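Local structure of carboxylesterase YbfK (4CCY) at residues A20-S26 against L195-Q199; D91-P97 against W206-S212; P235-M239 against R286-F290; Q249-F253 against Q264-V268. The protein hydrolyses carboxylic esters to an alcohol and a carboxylate, as a cytoplasmic carboxylesterase of the alpha/beta hydrolase superfamily. All coordinates share one frame. Residue numbers count along the deposited sequence, not the author numbering.

Contact 1 of 4, residues A20-S26 against L195-Q199; sequences AYDQSLS and LLQRQ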
loop_
_atom_site.group_PDB
_atom_site.type_symbol
_atom_site.label_atom_id
_atom_site.label_comp_id
_atom_site.label_asym_id
_atom_site.label_seq_id
_atom_site.Cartn_x
_atom_site.Cartn_y
_atom_site.Cartn_z
ATOM N N ALA A 20 -4.907 -18.590 5.907
ATOM C CA ALA A 20 -4.527 -18.257 4.536
ATOM C C ALA A 20 -3.336 -17.281 4.472
ATOM O O ALA A 20 -2.443 -17.458 3.646
ATOM C CB ALA A 20 -5.725 -17.723 3.751
ATOM N N TYR A 21 -3.347 -16.254 5.334
ATOM C CA TYR A 21 -2.244 -15.287 5.483
ATOM C C TYR A 21 -0.926 -16.004 5.806
ATOM O O TYR A 21 0.097 -15.742 5.182
ATOM C CB TYR A 21 -2.580 -14.282 6.599
ATOM C CG TYR A 21 -1.806 -12.964 6.613
ATOM C CD1 TYR A 21 -0.498 -12.867 6.104
ATOM C CD2 TYR A 21 -2.368 -11.826 7.177
ATOM C CE1 TYR A 21 0.198 -11.666 6.129
ATOM C CE2 TYR A 21 -1.672 -10.624 7.219
ATOM C CZ TYR A 21 -0.388 -10.551 6.691
ATOM O OH TYR A 21 0.310 -9.372 6.733
ATOM N N ASP A 22 -0.948 -16.899 6.793
ATOM C CA ASP A 22 0.256 -17.667 7.130
ATOM C C ASP A 22 0.745 -18.510 5.950
ATOM O O ASP A 22 1.950 -18.607 5.723
ATOM C CB ASP A 22 0.037 -18.520 8.377
ATOM C CG ASP A 22 -0.124 -17.680 9.635
ATOM O OD1 ASP A 22 0.280 -16.490 9.627
ATOM O OD2 ASP A 22 -0.654 -18.204 10.635
ATOM N N GLN A 23 -0.184 -19.090 5.189
ATOM C CA GLN A 23 0.174 -19.794 3.948
ATOM C C GLN A 23 0.912 -18.860 3.013
ATOM O O GLN A 23 1.971 -19.207 2.502
ATOM C CB GLN A 23 -1.046 -20.276 3.170
ATOM C CG GLN A 23 -2.174 -20.854 3.975
ATOM C CD GLN A 23 -1.917 -22.279 4.333
ATOM O OE1 GLN A 23 -0.973 -22.572 5.055
ATOM N NE2 GLN A 23 -2.746 -23.178 3.829
ATOM N N SER A 24 0.327 -17.680 2.784
ATOM C CA SER A 24 0.872 -16.729 1.817
ATOM C C SER A 24 2.299 -16.365 2.171
ATOM O O SER A 24 3.120 -16.137 1.282
ATOM C CB SER A 24 0.008 -15.472 1.736
ATOM O OG SER A 24 -1.219 -15.745 1.092
ATOM N N LEU A 25 2.591 -16.352 3.470
ATOM C CA LEU A 25 3.895 -15.949 3.977
ATOM C C LEU A 25 5.020 -16.971 3.749
ATOM O O LEU A 25 6.196 -16.649 3.914
ATOM C CB LEU A 25 3.796 -15.498 5.444
ATOM C CG LEU A 25 3.150 -14.112 5.697
ATOM C CD1 LEU A 25 2.934 -13.839 7.183
ATOM C CD2 LEU A 25 3.996 -13.003 5.083
ATOM N N SER A 26 4.665 -18.193 3.349
ATOM C CA SER A 26 5.658 -19.159 2.887
ATOM C C SER A 26 6.395 -18.648 1.637
ATOM O O SER A 26 7.468 -19.137 1.308
ATOM C CB SER A 26 5.007 -20.511 2.594
ATOM O OG SER A 26 4.097 -20.399 1.508
ATOM N N LEU A 195 -1.827 -18.591 -3.664
ATOM C CA LEU A 195 -1.873 -18.314 -2.231
ATOM C C LEU A 195 -2.475 -16.945 -1.961
ATOM O O LEU A 195 -3.316 -16.807 -1.072
ATOM C CB LEU A 195 -0.495 -18.461 -1.584
ATOM C CG LEU A 195 0.050 -19.900 -1.523
ATOM C CD1 LEU A 195 1.452 -19.926 -0.937
ATOM C CD2 LEU A 195 -0.883 -20.825 -0.749
ATOM N N LEU A 196 -2.077 -15.944 -2.747
ATOM C CA LEU A 196 -2.625 -14.595 -2.597
ATOM C C LEU A 196 -4.093 -14.502 -2.997
ATOM O O LEU A 196 -4.872 -13.835 -2.320
ATOM C CB LEU A 196 -1.800 -13.542 -3.349
ATOM C CG LEU A 196 -0.967 -12.589 -2.489
ATOM C CD1 LEU A 196 -0.331 -11.505 -3.352
ATOM C CD2 LEU A 196 -1.804 -11.955 -1.376
ATOM N N GLN A 197 -4.453 -15.175 -4.088
ATOM C CA GLN A 197 -5.844 -15.304 -4.521
ATOM C C GLN A 197 -6.695 -15.788 -3.353
ATOM O O GLN A 197 -7.717 -15.178 -3.012
ATOM C CB GLN A 197 -5.941 -16.307 -5.678
ATOM C CG GLN A 197 -7.351 -16.526 -6.228
ATOM C CD GLN A 197 -7.782 -15.454 -7.213
ATOM O OE1 GLN A 197 -6.942 -14.796 -7.834
ATOM N NE2 GLN A 197 -9.098 -15.272 -7.363
ATOM N N ARG A 198 -6.239 -16.861 -2.716
ATOM C CA ARG A 198 -6.980 -17.490 -1.637
ATOM C C ARG A 198 -7.140 -16.565 -0.425
ATOM O O ARG A 198 -8.239 -16.440 0.126
ATOM C CB ARG A 198 -6.304 -18.808 -1.239
ATOM C CG ARG A 198 -6.838 -19.404 0.046
ATOM C CD ARG A 198 -8.112 -20.182 -0.223
ATOM N NE ARG A 198 -8.929 -20.326 0.982
ATOM C CZ ARG A 198 -9.981 -19.562 1.264
ATOM N NH1 ARG A 198 -10.341 -18.590 0.430
ATOM N NH2 ARG A 198 -10.676 -19.774 2.377
ATOM N N GLN A 199 -6.043 -15.912 -0.037
ATOM C CA GLN A 199 -6.016 -15.050 1.135
ATOM C C GLN A 199 -6.975 -13.872 0.998
ATOM O O GLN A 199 -7.752 -13.589 1.910
ATOM C CB GLN A 199 -4.596 -14.547 1.414
ATOM C CG GLN A 199 -4.532 -13.636 2.630
ATOM C CD GLN A 199 -3.184 -12.979 2.840
ATOM O OE1 GLN A 199 -2.151 -13.527 2.479
ATOM N NE2 GLN A 199 -3.190 -11.809 3.454
HETATM O O HOH W 1 -3.334 -18.290 1.194
#

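Contact 2 of 4, residues D91-P97 against W206-S212; sequences DKNKSIP and WQDEQRS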
loop_
_atom_site.group_PDB
_atom_site.type_symbol
_atom_site.label_atom_id
_atom_site.label_comp_id
_atom_site.label_asym_id
_atom_site.label_seq_id
_atom_site.Cartn_x
_atom_site.Cartn_y
_atom_site.Cartn_z
ATOM N N ASP A 91 -7.939 -2.645 7.757
ATOM C CA ASP A 91 -8.082 -3.463 6.555
ATOM C C ASP A 91 -7.914 -4.947 6.945
ATOM O O ASP A 91 -7.560 -5.263 8.093
ATOM C CB ASP A 91 -7.057 -3.007 5.505
ATOM C CG ASP A 91 -7.209 -3.711 4.153
ATOM O OD1 ASP A 91 -8.304 -4.226 3.838
ATOM O OD2 ASP A 91 -6.208 -3.754 3.400
ATOM N N LYS A 92 -8.177 -5.849 6.006
ATOM C CA LYS A 92 -8.129 -7.284 6.299
ATOM C C LYS A 92 -6.683 -7.794 6.335
ATOM O O LYS A 92 -6.052 -8.033 5.295
ATOM C CB LYS A 92 -8.991 -8.079 5.319
ATOM C CG LYS A 92 -10.465 -7.718 5.371
ATOM C CD LYS A 92 -11.168 -8.371 6.551
ATOM C CE LYS A 92 -12.624 -7.940 6.592
ATOM N NZ LYS A 92 -13.399 -8.365 5.391
ATOM N N ASN A 93 -6.178 -7.939 7.563
ATOM C CA ASN A 93 -4.792 -8.296 7.826
ATOM C C ASN A 93 -4.645 -8.478 9.339
ATOM O O ASN A 93 -5.659 -8.599 10.042
ATOM C CB ASN A 93 -3.822 -7.232 7.253
ATOM C CG ASN A 93 -4.057 -5.842 7.831
ATOM O OD1 ASN A 93 -4.111 -5.661 9.054
ATOM N ND2 ASN A 93 -4.171 -4.842 6.950
ATOM N N LYS A 94 -3.417 -8.492 9.842
ATOM C CA LYS A 94 -3.170 -8.864 11.244
ATOM C C LYS A 94 -3.172 -7.687 12.234
ATOM O O LYS A 94 -3.100 -7.880 13.461
ATOM C CB LYS A 94 -1.857 -9.646 11.364
ATOM C CG LYS A 94 -1.885 -11.028 10.725
ATOM C CD LYS A 94 -0.761 -11.897 11.272
ATOM C CE LYS A 94 -0.553 -13.119 10.389
ATOM N NZ LYS A 94 -0.115 -14.289 11.199
ATOM N N SER A 95 -3.244 -6.466 11.723
ATOM C CA SER A 95 -3.384 -5.315 12.608
ATOM C C SER A 95 -4.766 -5.341 13.284
ATOM O O SER A 95 -5.750 -5.776 12.676
ATOM C CB SER A 95 -3.095 -4.015 11.848
ATOM O OG SER A 95 -1.743 -4.029 11.388
ATOM N N ILE A 96 -4.817 -4.926 14.554
ATOM C CA ILE A 96 -6.021 -5.071 15.395
ATOM C C ILE A 96 -6.605 -3.711 15.796
ATOM O O ILE A 96 -6.116 -3.064 16.722
ATOM C CB ILE A 96 -5.724 -5.906 16.667
ATOM C CG1 ILE A 96 -5.022 -7.215 16.309
ATOM C CG2 ILE A 96 -6.999 -6.174 17.464
ATOM C CD1 ILE A 96 -4.021 -7.649 17.357
ATOM N N PRO A 97 -7.660 -3.278 15.107
ATOM C CA PRO A 97 -8.177 -1.934 15.360
ATOM C C PRO A 97 -8.725 -1.743 16.783
ATOM O O PRO A 97 -9.414 -2.612 17.306
ATOM C CB PRO A 97 -9.308 -1.781 14.325
ATOM C CG PRO A 97 -9.040 -2.813 13.274
ATOM C CD PRO A 97 -8.349 -3.951 13.985
ATOM N N TRP A 206 -14.379 -13.102 5.572
ATOM C CA TRP A 206 -14.376 -12.755 6.980
ATOM C C TRP A 206 -15.157 -11.492 7.194
ATOM O O TRP A 206 -14.740 -10.428 6.768
ATOM C CB TRP A 206 -12.937 -12.626 7.492
ATOM C CG TRP A 206 -12.824 -12.325 8.972
ATOM C CD1 TRP A 206 -13.762 -12.581 9.970
ATOM C CD2 TRP A 206 -11.683 -11.720 9.670
ATOM N NE1 TRP A 206 -13.297 -12.173 11.198
ATOM C CE2 TRP A 206 -12.060 -11.647 11.089
ATOM C CE3 TRP A 206 -10.438 -11.234 9.277
ATOM C CZ2 TRP A 206 -11.206 -11.119 12.049
ATOM C CZ3 TRP A 206 -9.586 -10.711 10.258
ATOM C CH2 TRP A 206 -9.968 -10.644 11.604
ATOM N N GLN A 207 -16.304 -11.610 7.855
ATOM C CA GLN A 207 -17.155 -10.459 8.125
ATOM C C GLN A 207 -16.726 -9.752 9.408
ATOM O O GLN A 207 -17.142 -10.128 10.502
ATOM C CB GLN A 207 -18.634 -10.876 8.197
ATOM C CG GLN A 207 -19.189 -11.412 6.880
ATOM C CD GLN A 207 -18.896 -10.500 5.694
ATOM O OE1 GLN A 207 -18.136 -10.858 4.794
ATOM N NE2 GLN A 207 -19.491 -9.312 5.695
ATOM N N ASP A 208 -15.889 -8.732 9.268
ATOM C CA ASP A 208 -15.420 -7.957 10.410
ATOM C C ASP A 208 -15.430 -6.476 10.029
ATOM O O ASP A 208 -14.604 -6.013 9.233
ATOM C CB ASP A 208 -14.027 -8.439 10.813
ATOM C CG ASP A 208 -13.540 -7.843 12.115
ATOM O OD1 ASP A 208 -14.356 -7.540 13.002
ATOM O OD2 ASP A 208 -12.315 -7.706 12.270
ATOM N N GLU A 209 -16.380 -5.735 10.585
ATOM C CA GLU A 209 -16.602 -4.354 10.135
ATOM C C GLU A 209 -15.452 -3.396 10.481
ATOM O O GLU A 209 -15.188 -2.444 9.729
ATOM C CB GLU A 209 -17.993 -3.810 10.530
ATOM C CG GLU A 209 -18.331 -3.860 12.009
ATOM C CD GLU A 209 -19.752 -3.398 12.315
ATOM O OE1 GLU A 209 -20.719 -4.099 11.933
ATOM O OE2 GLU A 209 -19.909 -2.329 12.951
ATOM N N GLN A 210 -14.764 -3.668 11.591
ATOM C CA GLN A 210 -13.592 -2.896 12.009
ATOM C C GLN A 210 -12.404 -3.033 11.052
ATOM O O GLN A 210 -11.506 -2.200 11.053
ATOM C CB GLN A 210 -13.145 -3.318 13.412
ATOM C CG GLN A 210 -13.921 -2.675 14.551
ATOM C CD GLN A 210 -13.576 -3.298 15.897
ATOM O OE1 GLN A 210 -13.899 -4.459 16.151
ATOM N NE2 GLN A 210 -12.922 -2.530 16.763
ATOM N N ARG A 211 -12.400 -4.102 10.263
ATOM C CA ARG A 211 -11.331 -4.369 9.312
ATOM C C ARG A 211 -11.841 -4.287 7.863
ATOM O O ARG A 211 -11.167 -4.731 6.922
ATOM C CB ARG A 211 -10.676 -5.726 9.609
ATOM C CG ARG A 211 -10.023 -5.792 10.983
ATOM C CD ARG A 211 -9.163 -7.030 11.197
ATOM N NE ARG A 211 -9.017 -7.243 12.632
ATOM C CZ ARG A 211 -8.111 -8.016 13.224
ATOM N NH1 ARG A 211 -7.199 -8.688 12.527
ATOM N NH2 ARG A 211 -8.115 -8.111 14.541
ATOM N N SER A 212 -13.025 -3.704 7.695
ATOM C CA SER A 212 -13.596 -3.489 6.374
ATOM C C SER A 212 -13.314 -2.064 5.933
ATOM O O SER A 212 -13.693 -1.112 6.617
ATOM C CB SER A 212 -15.109 -3.734 6.392
ATOM O OG SER A 212 -15.387 -5.074 6.739
HETATM O O HOH W 2 -10.984 -4.274 4.222
HETATM O O HOH W 3 -16.154 -7.626 6.013
#

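Contact 3 of 4, residues P235-M239 against R286-F290; sequences PVLLM and RVLSF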
loop_
_atom_site.group_PDB
_atom_site.type_symbol
_atom_site.label_atom_id
_atom_site.label_comp_id
_atom_site.label_asym_id
_atom_site.label_seq_id
_atom_site.Cartn_x
_atom_site.Cartn_y
_atom_site.Cartn_z
ATOM N N PRO A 235 11.323 14.129 -2.294
ATOM C CA PRO A 235 11.404 13.393 -3.557
ATOM C C PRO A 235 10.368 12.277 -3.649
ATOM O O PRO A 235 10.297 11.400 -2.768
ATOM C CB PRO A 235 12.815 12.795 -3.535
ATOM C CG PRO A 235 13.577 13.630 -2.553
ATOM C CD PRO A 235 12.571 14.028 -1.515
ATOM N N VAL A 236 9.586 12.311 -4.725
ATOM C CA VAL A 236 8.550 11.338 -4.970
ATOM C C VAL A 236 8.853 10.604 -6.281
ATOM O O VAL A 236 9.202 11.234 -7.288
ATOM C CB VAL A 236 7.144 12.002 -5.020
ATOM C CG1 VAL A 236 6.063 11.021 -5.477
ATOM C CG2 VAL A 236 6.777 12.604 -3.665
ATOM N N LEU A 237 8.740 9.276 -6.241
ATOM C CA LEU A 237 8.653 8.448 -7.441
ATOM C C LEU A 237 7.217 7.936 -7.582
ATOM O O LEU A 237 6.699 7.270 -6.675
ATOM C CB LEU A 237 9.625 7.265 -7.367
ATOM C CG LEU A 237 9.408 6.159 -8.407
ATOM C CD1 LEU A 237 9.706 6.626 -9.838
ATOM C CD2 LEU A 237 10.227 4.933 -8.059
ATOM N N LEU A 238 6.588 8.257 -8.711
ATOM C CA LEU A 238 5.203 7.882 -8.995
ATOM C C LEU A 238 5.114 6.939 -10.199
ATOM O O LEU A 238 5.557 7.285 -11.307
ATOM C CB LEU A 238 4.354 9.132 -9.269
ATOM C CG LEU A 238 2.852 8.904 -9.520
ATOM C CD1 LEU A 238 2.184 8.166 -8.363
ATOM C CD2 LEU A 238 2.134 10.212 -9.802
ATOM N N MET A 239 4.526 5.763 -9.983
ATOM C CA MET A 239 4.458 4.746 -11.023
ATOM C C MET A 239 3.026 4.284 -11.269
ATOM O O MET A 239 2.308 3.939 -10.341
ATOM C CB MET A 239 5.354 3.542 -10.675
ATOM C CG MET A 239 6.820 3.915 -10.442
ATOM S SD MET A 239 7.861 2.490 -10.077
ATOM C CE MET A 239 8.016 1.750 -11.690
ATOM N N ARG A 286 13.982 -0.193 -10.143
ATOM C CA ARG A 286 13.598 1.214 -10.271
ATOM C C ARG A 286 13.504 1.891 -8.906
ATOM O O ARG A 286 13.950 3.022 -8.724
ATOM C CB ARG A 286 12.272 1.352 -11.007
ATOM C CG ARG A 286 11.800 2.786 -11.139
ATOM C CD ARG A 286 12.623 3.518 -12.195
ATOM N NE ARG A 286 12.334 4.948 -12.293
ATOM C CZ ARG A 286 12.958 5.903 -11.602
ATOM N NH1 ARG A 286 13.907 5.607 -10.715
ATOM N NH2 ARG A 286 12.614 7.179 -11.799
ATOM N N VAL A 287 12.908 1.187 -7.956
ATOM C CA VAL A 287 12.808 1.675 -6.590
ATOM C C VAL A 287 14.185 1.739 -5.918
ATOM O O VAL A 287 14.495 2.733 -5.279
ATOM C CB VAL A 287 11.771 0.856 -5.781
ATOM C CG1 VAL A 287 11.847 1.146 -4.288
ATOM C CG2 VAL A 287 10.367 1.139 -6.319
ATOM N N LEU A 288 15.007 0.701 -6.068
ATOM C CA LEU A 288 16.374 0.740 -5.506
ATOM C C LEU A 288 17.149 1.954 -6.032
ATOM O O LEU A 288 17.770 2.685 -5.258
ATOM C CB LEU A 288 17.151 -0.540 -5.819
ATOM C CG LEU A 288 17.011 -1.806 -4.970
ATOM C CD1 LEU A 288 17.984 -2.850 -5.503
ATOM C CD2 LEU A 288 17.273 -1.531 -3.488
ATOM N N SER A 289 17.092 2.161 -7.350
ATOM C CA SER A 289 17.733 3.305 -8.018
ATOM C C SER A 289 17.243 4.647 -7.464
ATOM O O SER A 289 18.045 5.541 -7.175
ATOM C CB SER A 289 17.462 3.244 -9.523
ATOM O OG SER A 289 18.365 2.357 -10.173
ATOM N N PHE A 290 15.924 4.781 -7.324
ATOM C CA PHE A 290 15.355 5.997 -6.786
ATOM C C PHE A 290 15.738 6.181 -5.310
ATOM O O PHE A 290 16.201 7.244 -4.921
ATOM C CB PHE A 290 13.834 6.024 -6.958
ATOM C CG PHE A 290 13.170 7.204 -6.297
ATOM C CD1 PHE A 290 13.210 8.465 -6.886
ATOM C CD2 PHE A 290 12.504 7.048 -5.081
ATOM C CE1 PHE A 290 12.599 9.550 -6.274
ATOM C CE2 PHE A 290 11.890 8.126 -4.467
ATOM C CZ PHE A 290 11.933 9.378 -5.067
#

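Contact 4 of 4, residues Q249-F253 against Q264-V268; sequences QQMAF and QAEIV. With NA (sodium ion), chain C.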
loop_
_atom_site.group_PDB
_atom_site.type_symbol
_atom_site.label_atom_id
_atom_site.label_comp_id
_atom_site.label_asym_id
_atom_site.label_seq_id
_atom_site.Cartn_x
_atom_site.Cartn_y
_atom_site.Cartn_z
ATOM N N GLN A 249 -4.956 6.676 -15.970
ATOM C CA GLN A 249 -3.595 6.914 -15.468
ATOM C C GLN A 249 -2.840 7.984 -16.262
ATOM O O GLN A 249 -1.934 8.611 -15.728
ATOM C CB GLN A 249 -2.792 5.608 -15.348
ATOM C CG GLN A 249 -2.350 4.972 -16.666
ATOM C CD GLN A 249 -3.505 4.464 -17.499
ATOM O OE1 GLN A 249 -4.554 4.078 -16.978
ATOM N NE2 GLN A 249 -3.324 4.463 -18.797
ATOM N N GLN A 250 -3.222 8.214 -17.521
ATOM C CA GLN A 250 -2.608 9.295 -18.301
ATOM C C GLN A 250 -2.861 10.666 -17.645
ATOM O O GLN A 250 -1.919 11.424 -17.401
ATOM C CB GLN A 250 -3.077 9.280 -19.769
ATOM C CG GLN A 250 -2.335 10.259 -20.675
ATOM C CD GLN A 250 -0.831 10.031 -20.720
ATOM O OE1 GLN A 250 -0.350 8.894 -20.747
ATOM N NE2 GLN A 250 -0.079 11.117 -20.742
ATOM N N MET A 251 -4.126 10.961 -17.349
ATOM C CA MET A 251 -4.514 12.189 -16.654
ATOM C C MET A 251 -3.866 12.327 -15.266
ATOM O O MET A 251 -3.474 13.413 -14.881
ATOM C CB MET A 251 -6.041 12.269 -16.533
ATOM C CG MET A 251 -6.775 12.426 -17.867
ATOM S SD MET A 251 -8.577 12.436 -17.699
ATOM C CE MET A 251 -8.851 13.883 -16.667
ATOM N N ALA A 252 -3.779 11.233 -14.514
ATOM C CA ALA A 252 -3.129 11.254 -13.204
ATOM C C ALA A 252 -1.643 11.580 -13.364
ATOM O O ALA A 252 -1.106 12.430 -12.649
ATOM C CB ALA A 252 -3.310 9.918 -12.507
ATOM N N PHE A 253 -0.997 10.909 -14.321
ATOM C CA PHE A 253 0.396 11.181 -14.694
ATOM C C PHE A 253 0.637 12.647 -15.097
ATOM O O PHE A 253 1.501 13.324 -14.520
ATOM C CB PHE A 253 0.853 10.214 -15.800
ATOM C CG PHE A 253 2.120 10.636 -16.485
ATOM C CD1 PHE A 253 3.360 10.359 -15.915
ATOM C CD2 PHE A 253 2.075 11.330 -17.703
ATOM C CE1 PHE A 253 4.529 10.757 -16.540
ATOM C CE2 PHE A 253 3.244 11.728 -18.337
ATOM C CZ PHE A 253 4.474 11.442 -17.758
ATOM N N GLN A 264 9.430 12.269 -10.120
ATOM C CA GLN A 264 9.713 11.305 -11.165
ATOM C C GLN A 264 8.467 10.442 -11.318
ATOM O O GLN A 264 8.134 9.638 -10.438
ATOM C CB GLN A 264 10.959 10.491 -10.830
ATOM C CG GLN A 264 12.195 11.373 -10.708
ATOM C CD GLN A 264 13.404 10.670 -10.134
ATOM O OE1 GLN A 264 13.559 9.459 -10.271
ATOM N NE2 GLN A 264 14.284 11.437 -9.484
ATOM N N ALA A 265 7.755 10.662 -12.413
ATOM C CA ALA A 265 6.513 9.945 -12.686
ATOM C C ALA A 265 6.629 9.214 -14.017
ATOM O O ALA A 265 7.231 9.735 -14.964
ATOM C CB ALA A 265 5.333 10.906 -12.699
ATOM N N GLU A 266 6.057 8.007 -14.077
ATOM C CA GLU A 266 6.121 7.170 -15.260
ATOM C C GLU A 266 4.930 6.235 -15.371
ATOM O O GLU A 266 4.258 5.931 -14.378
ATOM C CB GLU A 266 7.435 6.358 -15.288
ATOM C CG GLU A 266 7.620 5.397 -14.118
ATOM C CD GLU A 266 8.977 4.703 -14.129
ATOM O OE1 GLU A 266 9.953 5.282 -13.654
ATOM O OE2 GLU A 266 9.084 3.581 -14.632
ATOM N N ILE A 267 4.698 5.755 -16.588
ATOM C CA ILE A 267 3.682 4.759 -16.856
ATOM C C ILE A 267 4.368 3.538 -17.487
ATOM O O ILE A 267 4.977 3.633 -18.557
ATOM C CB ILE A 267 2.569 5.321 -17.770
ATOM C CG1 ILE A 267 1.881 6.543 -17.107
ATOM C CG2 ILE A 267 1.564 4.235 -18.109
ATOM C CD1 ILE A 267 1.015 7.368 -18.042
ATOM N N VAL A 268 4.261 2.398 -16.810
ATOM C CA VAL A 268 4.989 1.184 -17.173
ATOM C C VAL A 268 4.159 0.295 -18.118
ATOM O O VAL A 268 2.960 0.070 -17.898
ATOM C CB VAL A 268 5.409 0.422 -15.899
ATOM C CG1 VAL A 268 6.168 -0.860 -16.228
ATOM C CG2 VAL A 268 6.243 1.327 -14.997
HETATM NA NA NA C . -6.643 3.147 -17.270
HETATM O O HOH W 4 -5.833 1.952 -19.234
HETATM O O HOH W 5 -9.263 2.703 -17.340
HETATM O O HOH W 6 -7.242 5.007 -18.882
#

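Contact 1 of 4, residues A20-S26 against L195-Q199
Two nearly antiparallel helical segments, their axes 8.7 Å apart and crossing at -161°, come together where small residues let the backbones close in. Ala20 has only a methyl group to bring, so its CA lies 4.9 Å from the CA of Gln199, and its CB touches Gln199 CA at 3.8 Å. Gln199 runs fully extended along its chain (chi1 and chi2 both t); that reach carries OE1 to the hydroxyl of Ser24, whose m rotamer lets OG donate to Gln199 OE1 at 2.8 Å. The amide NE2 then lies over one face of the Tyr21 ring, 3.6 Å from Tyr21 CG, and is hydrogen-bonded to Ser66. Leu195, in the common m,t rotamer, lays CD1 3.6 Å from both Gln23 O and Ser26 OG. Water 1 donates to Ala20 O and to Leu195 O, each at 2.7 Å, joining the two backbones. The contact pairs helix 12-24 with helix 194-205, and Tyr21, Ser24 and Gln199 also pack on the loop of Ser66, Ser67 and Ala68.

Contact 2 of 4, residues D91-P97 against W206-S212
Most striking here is that both cationic side chains reaching across end on backbone carbonyls of the opposite loop, not on its carboxylates. Arg211, with the largest buried area in the contact, stretches into the curve of residues 93-97 and donates from NH1 to Asn93 O at 2.9 Å, while Ser95 O and Ile96 CA lie over one face of its guanidinium. Its charge is met within its own segment by a salt bridge, Arg211 NE to Asp208 OD2 at 3.3 Å; Tyr18 also bonds NH1. Lys92 runs the other way: its long chain passes Trp206, CD 4.0 Å from CE3, before NZ donates to Trp206 O at 2.8 Å and to Gly203 O. Water 3 accepts from Lys92 NZ (2.9 Å) and donates to Ser212 OG (2.8 Å). Water 2 bridges Asp91 OD1 and Arg211 O, 2.7 Å from each. Rigid Pro97 closes the far end, its CG 3.4 Å from Gln210 O. Asn93 shapes the first loop, since its OD1 accepts from Ser95 N at 2.9 Å in an Asx turn while ND2 bonds Ile88 O. Asp91, about 9 Å from the probable nucleophile Ser129 between side chains, also bonds the backbone of Leu64. In alpha/beta hydrolase terms, the contact joins a loop of the core, leading into strand 96-97, to the loop that follows helix 194-205 among the helices inserted after strand 146-152.

Contact 3 of 4, residues P235-M239 against R286-F290
Leu237 and Phe290 bury the most surface here, 99 and 83 Å², and Arg286 comes next. Leu237 sends its side chain from strand 236-241 toward helix 280-290; the axes of segments 236-239 and 286-290 run nearly antiparallel, 10.1 Å apart. Its CB sits almost exactly over the Phe290 ring, 3.5 Å from the centroid and 5° off the normal, a CH-pi contact. The flat ring slides close to the strand, so that Phe290 CZ also reaches Leu237 N at 3.4 Å and Pro235 CB at 3.8 Å. Beyond it, Leu237 CD2 meets Val287 CG2 at 4.2 Å. Arg286 serves two purposes: its aliphatic stem receives Met239, with CE 4.0 Å from Arg286 CG, and Leu237 CD1 lies over one face of the guanidinium, 3.6 Å from NH2. The charged end itself is paired with Glu266 and also bonded to Gln264. The face between helix and strand is thus mainly apolar, while NE and NH2 of Arg286 find polar partners on strand 264-268.

Contact 4 of 4, residues Q249-F253 against Q264-V268
Strand 264-268 presents alternate residues to helix 249-259. At its start the CA-to-CB bond of Gln264 points away from the helix, and the first contact is Ala265, whose small methyl admits the ring of Phe253: Phe253 CD1 lies 3.8 Å from Ala265 CB, and the ring edge meets Ala265 O, 3.3 Å from CE1. Glu266 CB points away too; its carboxylate accepts from Tyr282 and forms a salt bridge with Arg286, while its backbone N lies 4.0 Å from Phe253 CE1. Ile267 turns back and buries the most surface. Its branched chain spreads along the helix, CD1 lying 3.6 Å from Phe253 CB and 3.4 Å from Gln250 OE1, while CG2 touches Gln249 CG at 4.2 Å. Strand 236-241, helix 249-259 and strand 264-268 form one beta-alpha-beta unit. Gln249 OE1 binds sodium at 2.3 Å, alongside Glu244 O, Tyr247 O and waters 4, 5 and 6. One glutamine therefore joins apolar packing, through its CH2 groups, to an ion site beside the probable charge-relay residue Glu244.

How the contacts relate
The four contacts form two touching pairs at separate ends of the molecule. Contacts 1 and 2, centres 16 Å apart, interlock along the chain because their segments alternate; the Asp22–Lys94 salt bridge and the packing of Tyr21 on Asn93 and Lys94 link them. Contacts 3 and 4, centres 13 Å apart, share the main sheet: strands 236-241 and 264-268 are neighbours, helices 249-259 and 280-290 pack against them, and contact 4 is nested within the loop that contact 3 closes. Between the pairs, centres lie about 28 to 31 Å apart. One joins N-terminal helix, core loop and inserted helices; the other assembles the C-terminal sheet region whose loops supply Glu244 and His273, the probable charge-relay partners of Ser129.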